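Local coordinates for flavodoxin, WrbA-like protein (Agrobacterium tumefaciens, PDB 3D7N) that probably binds FMN in a flavodoxin-like fold and transfers electrons, perhaps as an NAD(P)H:quinone oxidoreductase like its WrbA relatives, at residues Thr9-His14 against Arg22-Val27; Ala57-Thr62 against Arg174-Arg179; Asp91-Gly96 against Ala178-Val183. One frame throughout, in Å; residues are numbered along the deposited sequence.

In the fold
All three contacts are buried, apolar and without a hydrogen bond across them, and all press a helix onto the same sheet of a flavodoxin-like fold. Interaction 1 is local: strand 9-13 meets the helix that follows it, within one beta-alpha-beta unit. Interactions 2 and 3 bring helix 167-186, from the C-terminal end of the chain, back onto the neighbouring strands 57-65 and 93-100. Interaction 2, the smallest, combines an isoleucine with a tyrosine and a glycine; interaction 3 is valine on valine, lies farther from the chain's centre and has more residues within reach of the second subunit (three against one). Val-27 also touches Ile-59, so interactions 1 and 2 run together in one core.

Interaction 1 (Thr9-His14 against Arg22-Val27); sequences TVVVYH and RMAEAV
Ala-24 and Val-11 bury the most surface here, and Val-27 and Tyr-13 complete the contact. The axes of strand 9-13 and of the helical turns 22-27 run almost exactly antiparallel, at 175° and 9.1 Å apart. That is the geometry expected of a strand and the helix that follows it in a beta-alpha-beta unit, here continued by strand 34-37. Ala-24 CB is the central group on the helix side. It lies 3.8 Å from Val-11 CG1 and also sits over one face of the Tyr-13 ring, offset toward the rim, in a CH-pi contact 4.0 Å from the ring centroid. Tyr-13 CG stands between the backbone N and the carbonyl carbon (chi1 70°), and the ring therefore lies across the strand, toward strand 34-37, with one face to the Ala-24 methyl. The two branches of Val-11 divide the work: CG1 serves Ala-24, while CG2 meets Val-27 CG1 at 4.0 Å, one helical turn farther on. A methyl is the right size for the helix position nearest the strand, where the alpha carbons of Val-11 and Ala-24 come within 6.7 Å; the branched Val-11 supplies a methyl to each helix partner. Phe-97 of strand 93-100 packs on both Val-11 and Ala-24. With dispersion and one CH-pi contact doing the work across this interface, its hold depends on complementary shape and exclusion of water.

Interaction 2 (Ala57-Thr62 against Arg174-Arg179); sequences AIIFGT and RLYGAR
Ile-59 and Gly-177 face each other at the closest backbone approach, with their alpha carbons 8.2 Å apart, a spacing spanned from the strand by a single side chain. Ile-59 reaches toward the helix with both branches. Its longer arm has CD1 anti to CA (chi2 180°), which stretches it out, and Ile-59 CD1 ends 4.4 Å from Gly-177 CA, against helix backbone. The other branch, CG2, lies 4.4 Å from Tyr-176 CE2, approaching the ring obliquely. Tyr-176 is swung out with CG anti to the backbone N (chi1 -177°), which carries the ring from the helix down to the sheet beside the isoleucine. Its polar end is used beyond this pair: the hydroxyl is hydrogen-bonded to Val-126 O and to Gly-96 N, so an otherwise awkward buried oxygen is satisfied by the backbone of neighbouring strands. A tyrosine therefore suits this place twice over, by apolar ring and by polar tip. The isoleucine contacts are long and purely apolar and carry no directional bond, whereas the two hydrogen bonds of Tyr-176 OH are directional and tie the end of the ring to the sheet.

Interaction 3 (Asp91-Gly96 against Ala178-Val183); sequences DKVFGG and ARVANV
Val-93, Val-180 and Val-183 share one rotamer, with CG1 anti to the backbone N (chi1 171° in Val-93); CG1 makes the contact in Val-180 and Val-183, while Val-93 uses both branches. CG2, anti to the carbonyl carbon, forms the second arm of Val-93 and lets that residue reach along the helix. Val-93 CG1 meets Val-180 CG1 at 3.9 Å, the two side chains sliding past each other in opposite directions. One turn on, Val-183 CG1 rests against both branches of Val-93, 4.0 Å from Val-93 CG2 and 4.1 Å from Val-93 CG1, the two side chains passing at a slant. Thus one strand valine fits against two helix valines three residues apart, the spacing that puts both on the same face of a helix. Val-93 and Val-183 are also nearest in backbone, 7.3 Å between alpha carbons. Beta-branched residues suit the strand well, and on the helix their compact forks give a broad apolar surface without long flexible chains. Gly-95, two residues farther along the strand on the same side, has no side chain to meet Val-180 CG2, and a beta carbon there would come tightly against it, which is consistent with the helix packing close at this point. Strand 93-100 lies between strands 57-65 and 124-126, and the helix spans all three: Val-180 also packs on Ala-57, Ile-59 and Val-126, while Val-93 packs on Val-126. On the other side of the sheet Phe-94 turns away from this helix and meets the ring of Phe-60. Beside the contact, the second subunit meets this helix at Arg-179, which forms a reciprocal salt bridge with Asp-91 of that subunit, and at Val-183, where its His-187 packs.

Interaction 1 (Thr9-His14 against Arg22-Val27)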
ATOM      1  N   THR A   9      -8.469   2.268 -27.284  1.00 58.43           N
ATOM      2  CA  THR A   9      -8.070   1.677 -26.024  1.00 57.14           C
ATOM      3  C   THR A   9      -7.222   0.458 -26.316  1.00 55.21           C
ATOM      4  O   THR A   9      -7.512  -0.291 -27.215  1.00 54.53           O
ATOM      5  CB  THR A   9      -9.290   1.296 -25.194  1.00 56.30           C
ATOM      6  OG1 THR A   9     -10.089   2.463 -25.034  1.00 54.88           O
ATOM      7  CG2 THR A   9      -8.885   0.746 -23.755  1.00 56.31           C
ATOM      8  N   VAL A  10      -6.139   0.284 -25.575  1.00 54.24           N
ATOM      9  CA  VAL A  10      -5.322  -0.910 -25.681  1.00 53.74           C
ATOM     10  C   VAL A  10      -5.347  -1.663 -24.369  1.00 53.24           C
ATOM     11  O   VAL A  10      -5.169  -1.061 -23.308  1.00 54.11           O
ATOM     12  CB  VAL A  10      -3.865  -0.535 -26.036  1.00 54.85           C
ATOM     13  CG1 VAL A  10      -2.905  -1.689 -25.717  1.00 54.60           C
ATOM     14  CG2 VAL A  10      -3.775  -0.105 -27.514  1.00 51.95           C
ATOM     15  N   VAL A  11      -5.602  -2.965 -24.420  1.00 52.47           N
ATOM     16  CA  VAL A  11      -5.428  -3.818 -23.250  1.00 51.70           C
ATOM     17  C   VAL A  11      -4.067  -4.528 -23.414  1.00 52.64           C
ATOM     18  O   VAL A  11      -3.850  -5.278 -24.419  1.00 52.20           O
ATOM     19  CB  VAL A  11      -6.576  -4.820 -23.100  1.00 51.52           C
ATOM     20  CG1 VAL A  11      -6.238  -5.845 -22.039  1.00 50.01           C
ATOM     21  CG2 VAL A  11      -7.882  -4.089 -22.803  1.00 49.24           C
ATOM     22  N   VAL A  12      -3.144  -4.243 -22.476  1.00 52.17           N
ATOM     23  CA  VAL A  12      -1.793  -4.841 -22.459  1.00 52.09           C
ATOM     24  C   VAL A  12      -1.723  -5.683 -21.187  1.00 52.97           C
ATOM     25  O   VAL A  12      -1.993  -5.185 -20.081  1.00 52.48           O
ATOM     26  CB  VAL A  12      -0.651  -3.758 -22.513  1.00 51.96           C
ATOM     27  CG1 VAL A  12      -0.701  -2.808 -21.280  1.00 50.86           C
ATOM     28  CG2 VAL A  12       0.722  -4.416 -22.670  1.00 51.44           C
ATOM     29  N   TYR A  13      -1.450  -6.975 -21.333  1.00 53.35           N
ATOM     30  CA  TYR A  13      -1.642  -7.893 -20.207  1.00 54.02           C
ATOM     31  C   TYR A  13      -0.660  -9.047 -20.228  1.00 54.50           C
ATOM     32  O   TYR A  13      -0.173  -9.473 -21.287  1.00 52.89           O
ATOM     33  CB  TYR A  13      -3.079  -8.485 -20.252  1.00 54.83           C
ATOM     34  CG  TYR A  13      -3.273  -9.452 -21.408  1.00 54.61           C
ATOM     35  CD1 TYR A  13      -3.170 -10.831 -21.219  1.00 54.83           C
ATOM     36  CD2 TYR A  13      -3.481  -8.986 -22.706  1.00 55.80           C
ATOM     37  CE1 TYR A  13      -3.272 -11.734 -22.311  1.00 55.17           C
ATOM     38  CE2 TYR A  13      -3.613  -9.891 -23.805  1.00 54.79           C
ATOM     39  CZ  TYR A  13      -3.506 -11.254 -23.586  1.00 54.64           C
ATOM     40  OH  TYR A  13      -3.614 -12.138 -24.644  1.00 56.66           O
ATOM     41  N   HIS A  14      -0.435  -9.600 -19.050  1.00 55.40           N
ATOM     42  CA  HIS A  14       0.249 -10.883 -18.933  1.00 57.16           C
ATOM     43  C   HIS A  14      -0.731 -11.921 -18.367  1.00 57.85           C
ATOM     44  O   HIS A  14      -1.495 -11.602 -17.462  1.00 56.70           O
ATOM     45  CB  HIS A  14       1.522 -10.754 -18.048  1.00 55.43           C
ATOM     46  CG  HIS A  14       2.160 -12.067 -17.756  1.00 54.16           C
ATOM     47  ND1 HIS A  14       2.073 -12.674 -16.523  1.00 54.70           N
ATOM     48  CD2 HIS A  14       2.812 -12.942 -18.562  1.00 53.92           C
ATOM     49  CE1 HIS A  14       2.678 -13.852 -16.570  1.00 53.91           C
ATOM     50  NE2 HIS A  14       3.127 -14.042 -17.799  1.00 53.56           N
ATOM     51  N   ARG A  22      -8.555 -14.416 -20.152  1.00 65.01           N
ATOM     52  CA  ARG A  22     -10.010 -14.362 -20.304  1.00 64.77           C
ATOM     53  C   ARG A  22     -10.575 -13.030 -19.812  1.00 64.08           C
ATOM     54  O   ARG A  22     -11.451 -12.430 -20.425  1.00 63.13           O
ATOM     55  CB  ARG A  22     -10.660 -15.544 -19.558  1.00 64.73           C
ATOM     56  CG  ARG A  22     -12.091 -15.805 -19.908  1.00 65.31           C
ATOM     57  CD  ARG A  22     -12.249 -16.276 -21.350  1.00 68.26           C
ATOM     58  NE  ARG A  22     -13.633 -16.131 -21.818  1.00 70.41           N
ATOM     59  CZ  ARG A  22     -14.212 -14.988 -22.199  1.00 70.35           C
ATOM     60  NH1 ARG A  22     -13.563 -13.826 -22.173  1.00 69.67           N
ATOM     61  NH2 ARG A  22     -15.475 -15.003 -22.590  1.00 70.69           N
HETATM   62  N   MSE A  23     -10.045 -12.557 -18.698  1.00 64.03           N
HETATM   63  CA  MSE A  23     -10.454 -11.257 -18.150  1.00 64.94           C
HETATM   64  C   MSE A  23     -10.075 -10.090 -19.083  1.00 61.60           C
HETATM   65  O   MSE A  23     -10.793  -9.105 -19.185  1.00 60.51           O
HETATM   66  CB  MSE A  23      -9.840 -11.085 -16.773  1.00 64.79           C
HETATM   67  CG  MSE A  23     -10.834 -10.763 -15.673  1.00 68.47           C
HETATM   68 SE   MSE A  23      -9.732 -10.098 -14.123  1.00 81.40          SE
HETATM   69  CE  MSE A  23     -10.946  -8.621 -13.485  1.00 69.97           C
ATOM     70  N   ALA A  24      -8.943 -10.219 -19.762  1.00 59.58           N
ATOM     71  CA  ALA A  24      -8.508  -9.228 -20.721  1.00 58.63           C
ATOM     72  C   ALA A  24      -9.440  -9.206 -21.929  1.00 57.64           C
ATOM     73  O   ALA A  24      -9.811  -8.127 -22.385  1.00 57.41           O
ATOM     74  CB  ALA A  24      -7.077  -9.495 -21.147  1.00 57.61           C
ATOM     75  N   GLU A  25      -9.802 -10.388 -22.460  1.00 55.97           N
ATOM     76  CA  GLU A  25     -10.778 -10.461 -23.535  1.00 55.14           C
ATOM     77  C   GLU A  25     -12.083  -9.757 -23.147  1.00 53.21           C
ATOM     78  O   GLU A  25     -12.640  -8.999 -23.914  1.00 52.64           O
ATOM     79  CB  GLU A  25     -11.027 -11.928 -23.964  1.00 55.23           C
ATOM     80  CG  GLU A  25      -9.825 -12.553 -24.705  1.00 56.44           C
ATOM     81  CD  GLU A  25      -9.842 -14.083 -24.799  1.00 56.93           C
ATOM     82  OE1 GLU A  25     -10.181 -14.791 -23.827  1.00 61.09           O
ATOM     83  OE2 GLU A  25      -9.477 -14.598 -25.867  1.00 58.52           O
ATOM     84  N   ALA A  26     -12.542  -9.993 -21.932  1.00 52.40           N
ATOM     85  CA  ALA A  26     -13.736  -9.337 -21.409  1.00 51.89           C
ATOM     86  C   ALA A  26     -13.628  -7.790 -21.357  1.00 51.12           C
ATOM     87  O   ALA A  26     -14.556  -7.067 -21.788  1.00 51.46           O
ATOM     88  CB  ALA A  26     -14.077  -9.927 -20.026  1.00 51.41           C
ATOM     89  N   VAL A  27     -12.503  -7.285 -20.855  1.00 50.23           N
ATOM     90  CA  VAL A  27     -12.246  -5.853 -20.812  1.00 50.00           C
ATOM     91  C   VAL A  27     -12.107  -5.317 -22.242  1.00 51.28           C
ATOM     92  O   VAL A  27     -12.753  -4.339 -22.583  1.00 52.00           O
ATOM     93  CB  VAL A  27     -10.986  -5.522 -19.931  1.00 51.19           C
ATOM     94  CG1 VAL A  27     -10.621  -3.987 -19.938  1.00 47.21           C
ATOM     95  CG2 VAL A  27     -11.185  -6.067 -18.500  1.00 45.98           C
TER

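Interaction 2 (Ala57-Thr62 against Arg174-Arg179)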
ATOM      1  N   ALA A  57      -6.275   5.264 -24.254  1.00 51.51           N
ATOM      2  CA  ALA A  57      -6.437   4.595 -22.972  1.00 51.26           C
ATOM      3  C   ALA A  57      -5.609   3.318 -22.991  1.00 51.14           C
ATOM      4  O   ALA A  57      -5.546   2.658 -24.010  1.00 51.11           O
ATOM      5  CB  ALA A  57      -7.886   4.278 -22.668  1.00 50.07           C
ATOM      6  N   ILE A  58      -4.945   3.044 -21.863  1.00 51.46           N
ATOM      7  CA  ILE A  58      -4.102   1.847 -21.632  1.00 52.01           C
ATOM      8  C   ILE A  58      -4.639   1.181 -20.393  1.00 51.61           C
ATOM      9  O   ILE A  58      -4.745   1.811 -19.333  1.00 51.15           O
ATOM     10  CB  ILE A  58      -2.596   2.177 -21.405  1.00 51.47           C
ATOM     11  CG1 ILE A  58      -2.033   2.925 -22.618  1.00 53.46           C
ATOM     12  CG2 ILE A  58      -1.803   0.910 -21.167  1.00 51.41           C
ATOM     13  CD1 ILE A  58      -0.622   3.538 -22.417  1.00 51.64           C
ATOM     14  N   ILE A  59      -5.045  -0.069 -20.560  1.00 51.55           N
ATOM     15  CA  ILE A  59      -5.549  -0.856 -19.461  1.00 51.47           C
ATOM     16  C   ILE A  59      -4.566  -2.003 -19.239  1.00 51.21           C
ATOM     17  O   ILE A  59      -4.320  -2.796 -20.115  1.00 50.79           O
ATOM     18  CB  ILE A  59      -6.972  -1.399 -19.714  1.00 51.25           C
ATOM     19  CG1 ILE A  59      -7.918  -0.270 -20.151  1.00 50.89           C
ATOM     20  CG2 ILE A  59      -7.516  -2.115 -18.452  1.00 50.42           C
ATOM     21  CD1 ILE A  59      -9.410  -0.760 -20.435  1.00 51.53           C
ATOM     22  N   PHE A  60      -4.021  -2.045 -18.041  1.00 51.05           N
ATOM     23  CA  PHE A  60      -3.038  -3.013 -17.622  1.00 51.13           C
ATOM     24  C   PHE A  60      -3.687  -4.277 -17.025  1.00 50.90           C
ATOM     25  O   PHE A  60      -4.505  -4.193 -16.135  1.00 49.86           O
ATOM     26  CB  PHE A  60      -2.205  -2.388 -16.500  1.00 51.24           C
ATOM     27  CG  PHE A  60      -1.349  -1.174 -16.911  1.00 50.23           C
ATOM     28  CD1 PHE A  60      -0.541  -1.202 -17.997  1.00 50.62           C
ATOM     29  CD2 PHE A  60      -1.326  -0.038 -16.122  1.00 52.36           C
ATOM     30  CE1 PHE A  60       0.250  -0.087 -18.324  1.00 50.91           C
ATOM     31  CE2 PHE A  60      -0.527   1.034 -16.417  1.00 52.21           C
ATOM     32  CZ  PHE A  60       0.256   1.017 -17.514  1.00 50.96           C
ATOM     33  N   GLY A  61      -3.243  -5.438 -17.462  1.00 50.55           N
ATOM     34  CA  GLY A  61      -3.715  -6.690 -16.926  1.00 51.51           C
ATOM     35  C   GLY A  61      -2.619  -7.569 -16.352  1.00 52.04           C
ATOM     36  O   GLY A  61      -1.640  -7.864 -17.001  1.00 50.91           O
ATOM     37  N   THR A  62      -2.796  -8.049 -15.134  1.00 53.36           N
ATOM     38  CA  THR A  62      -1.806  -9.003 -14.607  1.00 53.33           C
ATOM     39  C   THR A  62      -2.400  -9.892 -13.545  1.00 52.41           C
ATOM     40  O   THR A  62      -3.302  -9.466 -12.827  1.00 52.92           O
ATOM     41  CB  THR A  62      -0.555  -8.270 -14.076  1.00 53.54           C
ATOM     42  OG1 THR A  62       0.324  -9.212 -13.451  1.00 54.86           O
ATOM     43  CG2 THR A  62      -0.932  -7.140 -13.060  1.00 52.16           C
ATOM     44  N   ARG A 174     -16.132  -6.464 -18.238  1.00 50.27           N
ATOM     45  CA  ARG A 174     -16.558  -5.895 -19.536  1.00 50.29           C
ATOM     46  C   ARG A 174     -17.146  -4.479 -19.372  1.00 49.68           C
ATOM     47  O   ARG A 174     -16.861  -3.575 -20.144  1.00 49.50           O
ATOM     48  CB  ARG A 174     -17.592  -6.836 -20.180  1.00 49.71           C
ATOM     49  CG  ARG A 174     -18.109  -6.362 -21.514  1.00 50.49           C
ATOM     50  CD  ARG A 174     -19.400  -7.045 -21.896  1.00 51.31           C
ATOM     51  NE  ARG A 174     -20.503  -6.586 -21.060  1.00 51.20           N
ATOM     52  CZ  ARG A 174     -21.110  -5.407 -21.183  1.00 52.99           C
ATOM     53  NH1 ARG A 174     -20.743  -4.527 -22.120  1.00 54.19           N
ATOM     54  NH2 ARG A 174     -22.129  -5.111 -20.381  1.00 51.89           N
ATOM     55  N   LEU A 175     -17.987  -4.309 -18.362  1.00 50.10           N
ATOM     56  CA  LEU A 175     -18.541  -3.005 -17.994  1.00 50.06           C
ATOM     57  C   LEU A 175     -17.409  -2.037 -17.724  1.00 49.68           C
ATOM     58  O   LEU A 175     -17.449  -0.906 -18.180  1.00 49.08           O
ATOM     59  CB  LEU A 175     -19.421  -3.113 -16.730  1.00 49.90           C
ATOM     60  CG  LEU A 175     -20.921  -3.376 -16.731  1.00 51.20           C
ATOM     61  CD1 LEU A 175     -21.586  -3.088 -18.097  1.00 48.60           C
ATOM     62  CD2 LEU A 175     -21.261  -4.746 -16.210  1.00 52.12           C
ATOM     63  N   TYR A 176     -16.388  -2.487 -16.986  1.00 50.18           N
ATOM     64  CA  TYR A 176     -15.221  -1.645 -16.712  1.00 50.30           C
ATOM     65  C   TYR A 176     -14.501  -1.177 -17.988  1.00 50.92           C
ATOM     66  O   TYR A 176     -14.076  -0.020 -18.071  1.00 52.14           O
ATOM     67  CB  TYR A 176     -14.210  -2.382 -15.854  1.00 49.97           C
ATOM     68  CG  TYR A 176     -12.983  -1.549 -15.465  1.00 50.77           C
ATOM     69  CD1 TYR A 176     -13.111  -0.417 -14.632  1.00 49.56           C
ATOM     70  CD2 TYR A 176     -11.693  -1.918 -15.877  1.00 51.42           C
ATOM     71  CE1 TYR A 176     -12.031   0.336 -14.251  1.00 49.47           C
ATOM     72  CE2 TYR A 176     -10.580  -1.176 -15.484  1.00 50.78           C
ATOM     73  CZ  TYR A 176     -10.753  -0.042 -14.648  1.00 51.47           C
ATOM     74  OH  TYR A 176      -9.661   0.719 -14.226  1.00 51.22           O
ATOM     75  N   GLY A 177     -14.334  -2.075 -18.955  1.00 50.44           N
ATOM     76  CA  GLY A 177     -13.672  -1.737 -20.195  1.00 50.51           C
ATOM     77  C   GLY A 177     -14.485  -0.708 -20.975  1.00 50.96           C
ATOM     78  O   GLY A 177     -13.906   0.212 -21.587  1.00 50.24           O
ATOM     79  N   ALA A 178     -15.817  -0.858 -20.954  1.00 50.46           N
ATOM     80  CA  ALA A 178     -16.710   0.151 -21.555  1.00 51.11           C
ATOM     81  C   ALA A 178     -16.583   1.492 -20.798  1.00 51.44           C
ATOM     82  O   ALA A 178     -16.626   2.562 -21.393  1.00 50.70           O
ATOM     83  CB  ALA A 178     -18.182  -0.364 -21.596  1.00 49.36           C
ATOM     84  N   ARG A 179     -16.366   1.432 -19.486  1.00 52.34           N
ATOM     85  CA  ARG A 179     -16.291   2.652 -18.687  1.00 52.64           C
ATOM     86  C   ARG A 179     -14.978   3.402 -18.947  1.00 53.29           C
ATOM     87  O   ARG A 179     -14.933   4.643 -18.948  1.00 54.40           O
ATOM     88  CB  ARG A 179     -16.450   2.298 -17.216  1.00 52.70           C
ATOM     89  CG  ARG A 179     -16.298   3.458 -16.263  1.00 53.02           C
ATOM     90  CD  ARG A 179     -16.389   2.963 -14.861  1.00 53.09           C
ATOM     91  NE  ARG A 179     -15.865   3.877 -13.844  1.00 54.22           N
ATOM     92  CZ  ARG A 179     -16.507   4.946 -13.368  1.00 54.77           C
ATOM     93  NH1 ARG A 179     -15.979   5.657 -12.380  1.00 55.07           N
ATOM     94  NH2 ARG A 179     -17.670   5.309 -13.854  1.00 52.39           N
TER

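Interaction 3 (Asp91-Gly96 against Ala178-Val183)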
ATOM      1  N   ASP A  91      -0.994  12.174 -19.637  1.00 55.36           N
ATOM      2  CA  ASP A  91      -2.397  12.521 -19.856  1.00 55.23           C
ATOM      3  C   ASP A  91      -3.279  11.474 -20.522  1.00 54.69           C
ATOM      4  O   ASP A  91      -4.450  11.740 -20.784  1.00 56.05           O
ATOM      5  CB  ASP A  91      -2.517  13.864 -20.570  1.00 55.37           C
ATOM      6  CG  ASP A  91      -1.870  14.961 -19.800  1.00 55.79           C
ATOM      7  OD1 ASP A  91      -1.750  14.793 -18.583  1.00 57.93           O
ATOM      8  OD2 ASP A  91      -1.448  15.966 -20.393  1.00 58.55           O
ATOM      9  N   LYS A  92      -2.751  10.286 -20.761  1.00 53.38           N
ATOM     10  CA  LYS A  92      -3.568   9.182 -21.229  1.00 52.62           C
ATOM     11  C   LYS A  92      -4.474   8.693 -20.099  1.00 52.51           C
ATOM     12  O   LYS A  92      -4.172   8.884 -18.905  1.00 53.59           O
ATOM     13  CB  LYS A  92      -2.667   8.042 -21.769  1.00 52.37           C
ATOM     14  CG  LYS A  92      -1.881   8.400 -23.066  1.00 52.90           C
ATOM     15  CD  LYS A  92      -1.295   7.152 -23.723  1.00 53.09           C
ATOM     16  CE  LYS A  92      -0.333   7.421 -24.901  1.00 53.38           C
ATOM     17  NZ  LYS A  92      -0.958   8.040 -26.079  1.00 52.25           N
ATOM     18  N   VAL A  93      -5.562   8.037 -20.469  1.00 52.02           N
ATOM     19  CA  VAL A  93      -6.492   7.444 -19.503  1.00 51.29           C
ATOM     20  C   VAL A  93      -6.026   6.010 -19.243  1.00 51.82           C
ATOM     21  O   VAL A  93      -5.746   5.289 -20.184  1.00 52.12           O
ATOM     22  CB  VAL A  93      -7.934   7.430 -20.064  1.00 51.33           C
ATOM     23  CG1 VAL A  93      -8.863   6.624 -19.175  1.00 49.68           C
ATOM     24  CG2 VAL A  93      -8.461   8.908 -20.293  1.00 49.20           C
ATOM     25  N   PHE A  94      -5.880   5.634 -17.964  1.00 52.03           N
ATOM     26  CA  PHE A  94      -5.448   4.309 -17.545  1.00 51.80           C
ATOM     27  C   PHE A  94      -6.546   3.606 -16.699  1.00 52.04           C
ATOM     28  O   PHE A  94      -7.367   4.267 -16.018  1.00 50.91           O
ATOM     29  CB  PHE A  94      -4.165   4.415 -16.699  1.00 52.75           C
ATOM     30  CG  PHE A  94      -2.925   4.747 -17.476  1.00 51.31           C
ATOM     31  CD1 PHE A  94      -2.033   3.734 -17.872  1.00 54.72           C
ATOM     32  CD2 PHE A  94      -2.626   6.047 -17.805  1.00 53.84           C
ATOM     33  CE1 PHE A  94      -0.877   4.051 -18.624  1.00 53.54           C
ATOM     34  CE2 PHE A  94      -1.468   6.367 -18.535  1.00 53.74           C
ATOM     35  CZ  PHE A  94      -0.618   5.377 -18.960  1.00 52.00           C
ATOM     36  N   GLY A  95      -6.563   2.273 -16.797  1.00 51.65           N
ATOM     37  CA  GLY A  95      -7.256   1.401 -15.873  1.00 52.42           C
ATOM     38  C   GLY A  95      -6.452   0.097 -15.675  1.00 53.54           C
ATOM     39  O   GLY A  95      -5.373  -0.076 -16.243  1.00 52.58           O
ATOM     40  N   GLY A  96      -6.962  -0.824 -14.856  1.00 53.75           N
ATOM     41  CA  GLY A  96      -6.255  -2.067 -14.608  1.00 53.28           C
ATOM     42  C   GLY A  96      -7.189  -3.180 -14.217  1.00 53.48           C
ATOM     43  O   GLY A  96      -8.369  -2.950 -13.937  1.00 53.08           O
ATOM     44  N   ALA A 178     -15.817  -0.858 -20.954  1.00 50.46           N
ATOM     45  CA  ALA A 178     -16.710   0.151 -21.555  1.00 51.11           C
ATOM     46  C   ALA A 178     -16.583   1.492 -20.798  1.00 51.44           C
ATOM     47  O   ALA A 178     -16.626   2.562 -21.393  1.00 50.70           O
ATOM     48  CB  ALA A 178     -18.182  -0.364 -21.596  1.00 49.36           C
ATOM     49  N   ARG A 179     -16.366   1.432 -19.486  1.00 52.34           N
ATOM     50  CA  ARG A 179     -16.291   2.652 -18.687  1.00 52.64           C
ATOM     51  C   ARG A 179     -14.978   3.402 -18.947  1.00 53.29           C
ATOM     52  O   ARG A 179     -14.933   4.643 -18.948  1.00 54.40           O
ATOM     53  CB  ARG A 179     -16.450   2.298 -17.216  1.00 52.70           C
ATOM     54  CG  ARG A 179     -16.298   3.458 -16.263  1.00 53.02           C
ATOM     55  CD  ARG A 179     -16.389   2.963 -14.861  1.00 53.09           C
ATOM     56  NE  ARG A 179     -15.865   3.877 -13.844  1.00 54.22           N
ATOM     57  CZ  ARG A 179     -16.507   4.946 -13.368  1.00 54.77           C
ATOM     58  NH1 ARG A 179     -15.979   5.657 -12.380  1.00 55.07           N
ATOM     59  NH2 ARG A 179     -17.670   5.309 -13.854  1.00 52.39           N
ATOM     60  N   VAL A 180     -13.908   2.657 -19.203  1.00 53.49           N
ATOM     61  CA  VAL A 180     -12.618   3.280 -19.527  1.00 52.75           C
ATOM     62  C   VAL A 180     -12.689   3.913 -20.910  1.00 52.74           C
ATOM     63  O   VAL A 180     -12.255   5.046 -21.082  1.00 51.95           O
ATOM     64  CB  VAL A 180     -11.407   2.269 -19.501  1.00 52.85           C
ATOM     65  CG1 VAL A 180     -10.106   2.989 -19.974  1.00 49.47           C
ATOM     66  CG2 VAL A 180     -11.233   1.623 -18.107  1.00 52.85           C
ATOM     67  N   ALA A 181     -13.230   3.199 -21.877  1.00 52.37           N
ATOM     68  CA  ALA A 181     -13.320   3.731 -23.212  1.00 52.96           C
ATOM     69  C   ALA A 181     -14.132   4.985 -23.152  1.00 53.41           C
ATOM     70  O   ALA A 181     -13.844   5.939 -23.805  1.00 54.17           O
ATOM     71  CB  ALA A 181     -13.931   2.748 -24.136  1.00 51.36           C
ATOM     72  N   ASN A 182     -15.145   4.988 -22.328  1.00 20.00           N
ATOM     73  CA  ASN A 182     -15.977   6.142 -22.244  1.00 20.00           C
ATOM     74  C   ASN A 182     -15.245   7.357 -21.766  1.00 20.00           C
ATOM     75  O   ASN A 182     -15.427   8.423 -22.287  1.00 54.28           O
ATOM     76  CB  ASN A 182     -17.159   5.882 -21.353  1.00 20.00           C
ATOM     77  CG  ASN A 182     -18.301   6.811 -21.644  1.00 20.00           C
ATOM     78  OD1 ASN A 182     -18.727   7.568 -20.787  1.00 20.00           O
ATOM     79  ND2 ASN A 182     -18.810   6.756 -22.867  1.00 20.00           N
ATOM     80  N   VAL A 183     -14.410   7.198 -20.756  1.00 20.00           N
ATOM     81  CA  VAL A 183     -13.651   8.314 -20.262  1.00 20.00           C
ATOM     82  C   VAL A 183     -12.640   8.733 -21.286  1.00 20.00           C
ATOM     83  O   VAL A 183     -12.378   9.884 -21.441  1.00 57.42           O
ATOM     84  CB  VAL A 183     -12.935   7.969 -18.985  1.00 20.00           C
ATOM     85  CG1 VAL A 183     -12.099   9.101 -18.546  1.00 20.00           C
ATOM     86  CG2 VAL A 183     -13.904   7.644 -17.945  1.00 20.00           C
TER